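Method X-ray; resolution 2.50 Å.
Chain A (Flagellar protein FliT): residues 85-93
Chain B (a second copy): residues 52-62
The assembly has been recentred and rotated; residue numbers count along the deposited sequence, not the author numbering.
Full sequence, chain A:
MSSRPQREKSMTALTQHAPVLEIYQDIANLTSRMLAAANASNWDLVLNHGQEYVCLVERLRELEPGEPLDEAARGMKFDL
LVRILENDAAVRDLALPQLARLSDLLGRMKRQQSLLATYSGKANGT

Chain A 85-93: LENDAAVRD
Chain B 52-62: EYVCLVERLRE

Two copies of FliT meet here through a pair of helices. Residues 85-93 of chain A are helical throughout, inside a longer helix. Chain B is helical from 52 to 60, and Arg B61 is the first residue to leave helical phi/psi, at -54/63. The helices run nearly antiparallel, with 160° between their N-to-C directions and 10.3 Å between axes at closest approach. The register is set by Leu A85 CA to Val B57 CA, 7.2 Å, and Ala A89 CA to Val B54 CA, 6.9 Å. Together the stretches bury 459 Å².

Each helix is held by i to i+4 backbone hydrogen bonds. Ala A89 N donates to Leu A85 O at 2.9 Å. In chain B, Val B57 N donates to Tyr B53 O at 2.7 Å. The pattern loosens at the end: Leu B60 N makes weak bonds to Leu B56 O, 3.0 Å, and Val B57 O, 3.1 Å. Arg B61 N to Val B57 O is weak at 3.5 Å.

Tyr B53 is the knob. Its chi1 is t and its chi2 is 114°, and it sits among Leu A85, Asp A88, Ala A89 and Arg A92. Ala A89 CB lies 3.8 Å from Tyr B53 CE2, an apolar contact in the wall of the hole. Arg A92, with chi1 t, chi2 t and chi3 p, lays its cation over one ring face. Arg A92 CZ is 4.2 Å from the centroid of the Tyr B53 ring, 15° off the normal, a cation-pi contact. Arg A92 NH1 and Tyr B53 OH find hydrogen-bond partners elsewhere in the structure, as does Asp A88 OD1.

Apolar contacts continue along the helices. Leu A85 is m, t; its CB is 4.0 Å from Val B57 CG2 and its CD1 is 4.2 Å from Leu B60 CD1. Ala A89 CB meets Val B54 CG2 at 4.0 Å.

One hydrogen bond crosses between the stretches. Arg B61 NH2 donates to Glu A86 OE2 at 2.4 Å, very short, with an angle of 123° at the hydrogen. It is also a salt bridge, and the carboxylate oxygen lies at the guanidinium edge. Glu A86 is m, t with chi3 -21°; its CB points sideways, but its end reaches chain B. Arg B61 NE donates to Glu B58 OE1 at 3.2 Å and 153°, a second salt bridge. The arginine thus serves both acids. Its charge offsets the closeness of Glu A86 OE2 and Glu B58 OE2, two acceptors 3.3 Å apart with no hydrogen bond.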

# COMPACT_ATOMS: atom_id res chain seq x y z
N LEU A 85 4.12 3.32 -1.84
CA LEU A 85 2.80 3.88 -1.62
C LEU A 85 2.11 4.29 -2.95
O LEU A 85 0.93 4.01 -3.14
CB LEU A 85 2.87 5.07 -0.66
CG LEU A 85 3.34 4.81 0.81
CD1 LEU A 85 3.46 6.16 1.59
CD2 LEU A 85 2.50 3.76 1.56
N GLU A 86 2.82 4.96 -3.85
CA GLU A 86 2.26 5.33 -5.16
C GLU A 86 1.79 4.10 -5.94
O GLU A 86 0.75 4.11 -6.62
CB GLU A 86 3.29 6.07 -6.02
CG GLU A 86 3.53 7.51 -5.67
CD GLU A 86 4.50 8.20 -6.66
OE1 GLU A 86 5.27 7.49 -7.36
OE2 GLU A 86 4.47 9.45 -6.72
N ASN A 87 2.57 3.03 -5.86
CA ASN A 87 2.19 1.77 -6.50
C ASN A 87 0.96 1.15 -5.91
O ASN A 87 0.07 0.67 -6.64
CB ASN A 87 3.35 0.80 -6.48
CG ASN A 87 4.36 1.12 -7.54
OD1 ASN A 87 4.06 1.86 -8.50
ND2 ASN A 87 5.57 0.54 -7.39
N ASP A 88 0.87 1.21 -4.60
CA ASP A 88 -0.27 0.68 -3.88
C ASP A 88 -1.51 1.46 -4.29
O ASP A 88 -2.55 0.88 -4.60
CB ASP A 88 -0.00 0.79 -2.37
CG ASP A 88 0.70 -0.47 -1.78
OD1 ASP A 88 1.19 -1.31 -2.56
OD2 ASP A 88 0.72 -0.65 -0.52
N ALA A 89 -1.39 2.78 -4.33
CA ALA A 89 -2.53 3.64 -4.72
C ALA A 89 -2.96 3.36 -6.16
O ALA A 89 -4.15 3.30 -6.47
CB ALA A 89 -2.21 5.09 -4.54
N ALA A 90 -1.98 3.17 -7.04
CA ALA A 90 -2.23 3.02 -8.47
C ALA A 90 -2.98 1.69 -8.74
O ALA A 90 -3.89 1.67 -9.57
CB ALA A 90 -0.94 3.13 -9.27
N VAL A 91 -2.63 0.63 -8.02
CA VAL A 91 -3.35 -0.68 -8.11
C VAL A 91 -4.83 -0.51 -7.75
O VAL A 91 -5.73 -0.93 -8.47
CB VAL A 91 -2.69 -1.83 -7.22
CG1 VAL A 91 -3.63 -3.02 -7.10
CG2 VAL A 91 -1.29 -2.35 -7.81
N ARG A 92 -5.06 0.12 -6.62
CA ARG A 92 -6.40 0.37 -6.17
C ARG A 92 -7.17 1.20 -7.20
O ARG A 92 -8.36 0.96 -7.45
CB ARG A 92 -6.25 1.15 -4.89
CG ARG A 92 -7.42 1.26 -4.01
CD ARG A 92 -6.92 1.40 -2.59
NE ARG A 92 -6.19 2.63 -2.46
CZ ARG A 92 -5.11 2.83 -1.69
NH1 ARG A 92 -4.60 1.84 -0.94
NH2 ARG A 92 -4.56 4.06 -1.66
N ASP A 93 -6.51 2.18 -7.80
CA ASP A 93 -7.17 3.11 -8.70
C ASP A 93 -7.44 2.47 -10.06
O ASP A 93 -8.13 3.05 -10.89
CB ASP A 93 -6.31 4.37 -8.91
CG ASP A 93 -6.48 5.44 -7.80
OD1 ASP A 93 -7.33 5.23 -6.90
OD2 ASP A 93 -5.77 6.47 -7.82
N GLU B 52 -7.66 11.27 -1.15
CA GLU B 52 -7.06 11.84 0.06
C GLU B 52 -5.67 11.24 0.30
O GLU B 52 -4.74 11.95 0.65
CB GLU B 52 -7.97 11.62 1.28
CG GLU B 52 -7.88 12.76 2.33
CD GLU B 52 -8.43 12.40 3.74
OE1 GLU B 52 -9.34 11.52 3.85
OE2 GLU B 52 -7.94 13.03 4.73
N TYR B 53 -5.55 9.93 0.10
CA TYR B 53 -4.27 9.19 0.22
C TYR B 53 -3.22 9.75 -0.73
O TYR B 53 -2.17 10.15 -0.32
CB TYR B 53 -4.55 7.71 -0.11
CG TYR B 53 -3.43 6.68 -0.03
CD1 TYR B 53 -3.48 5.66 0.92
CD2 TYR B 53 -2.37 6.66 -0.96
CE1 TYR B 53 -2.49 4.66 0.96
CE2 TYR B 53 -1.37 5.67 -0.92
CZ TYR B 53 -1.45 4.67 0.04
OH TYR B 53 -0.50 3.68 0.09
N VAL B 54 -3.54 9.76 -2.01
CA VAL B 54 -2.67 10.29 -3.04
C VAL B 54 -2.20 11.70 -2.72
O VAL B 54 -1.01 11.99 -2.76
CB VAL B 54 -3.36 10.27 -4.40
CG1 VAL B 54 -2.97 11.44 -5.19
CG2 VAL B 54 -3.02 9.00 -5.12
N CYS B 55 -3.13 12.58 -2.39
CA CYS B 55 -2.81 13.93 -1.90
C CYS B 55 -1.83 13.92 -0.70
O CYS B 55 -0.88 14.67 -0.66
CB CYS B 55 -4.10 14.66 -1.56
SG CYS B 55 -3.89 16.18 -0.64
N LEU B 56 -2.05 13.02 0.26
CA LEU B 56 -1.13 12.92 1.39
C LEU B 56 0.23 12.39 0.95
O LEU B 56 1.27 12.90 1.37
CB LEU B 56 -1.71 12.06 2.49
CG LEU B 56 -2.72 12.70 3.43
CD1 LEU B 56 -3.37 11.58 4.27
CD2 LEU B 56 -2.06 13.78 4.34
N VAL B 57 0.21 11.37 0.08
CA VAL B 57 1.45 10.82 -0.51
C VAL B 57 2.26 11.87 -1.26
O VAL B 57 3.47 11.90 -1.13
CB VAL B 57 1.14 9.64 -1.50
CG1 VAL B 57 2.37 9.36 -2.41
CG2 VAL B 57 0.76 8.41 -0.74
N GLU B 58 1.62 12.72 -2.05
CA GLU B 58 2.34 13.74 -2.81
C GLU B 58 2.80 14.88 -1.88
O GLU B 58 3.87 15.42 -2.08
CB GLU B 58 1.52 14.24 -4.01
CG GLU B 58 1.00 13.10 -4.99
CD GLU B 58 2.07 12.02 -5.37
OE1 GLU B 58 3.26 12.37 -5.59
OE2 GLU B 58 1.73 10.82 -5.48
N ARG B 59 2.00 15.19 -0.86
CA ARG B 59 2.41 16.07 0.25
C ARG B 59 3.71 15.54 0.93
O ARG B 59 4.50 16.30 1.48
CB ARG B 59 1.26 16.21 1.28
CG ARG B 59 1.45 17.26 2.38
N LEU B 60 3.92 14.23 0.87
CA LEU B 60 5.16 13.63 1.40
C LEU B 60 6.38 14.00 0.57
O LEU B 60 7.38 14.38 1.14
CB LEU B 60 5.05 12.10 1.48
CG LEU B 60 5.05 11.42 2.84
CD1 LEU B 60 4.92 9.93 2.63
CD2 LEU B 60 6.29 11.74 3.61
N ARG B 61 6.31 13.86 -0.76
CA ARG B 61 7.40 14.27 -1.65
C ARG B 61 7.83 15.74 -1.44
O ARG B 61 7.72 16.54 -2.36
CB ARG B 61 6.96 14.14 -3.12
CG ARG B 61 6.63 12.74 -3.65
CD ARG B 61 7.29 12.49 -5.03
NE ARG B 61 6.43 11.79 -6.01
CZ ARG B 61 6.87 11.30 -7.19
NH1 ARG B 61 8.15 11.43 -7.55
NH2 ARG B 61 6.01 10.70 -8.03
N GLU B 62 8.35 16.10 -0.27
CA GLU B 62 8.30 17.51 0.15
C GLU B 62 8.79 17.74 1.61
O GLU B 62 8.64 16.89 2.51
CB GLU B 62 6.86 18.05 -0.11
CG GLU B 62 6.26 19.15 0.81
CD GLU B 62 4.73 19.43 0.53
OE1 GLU B 62 3.91 19.35 1.49
OE2 GLU B 62 4.34 19.72 -0.64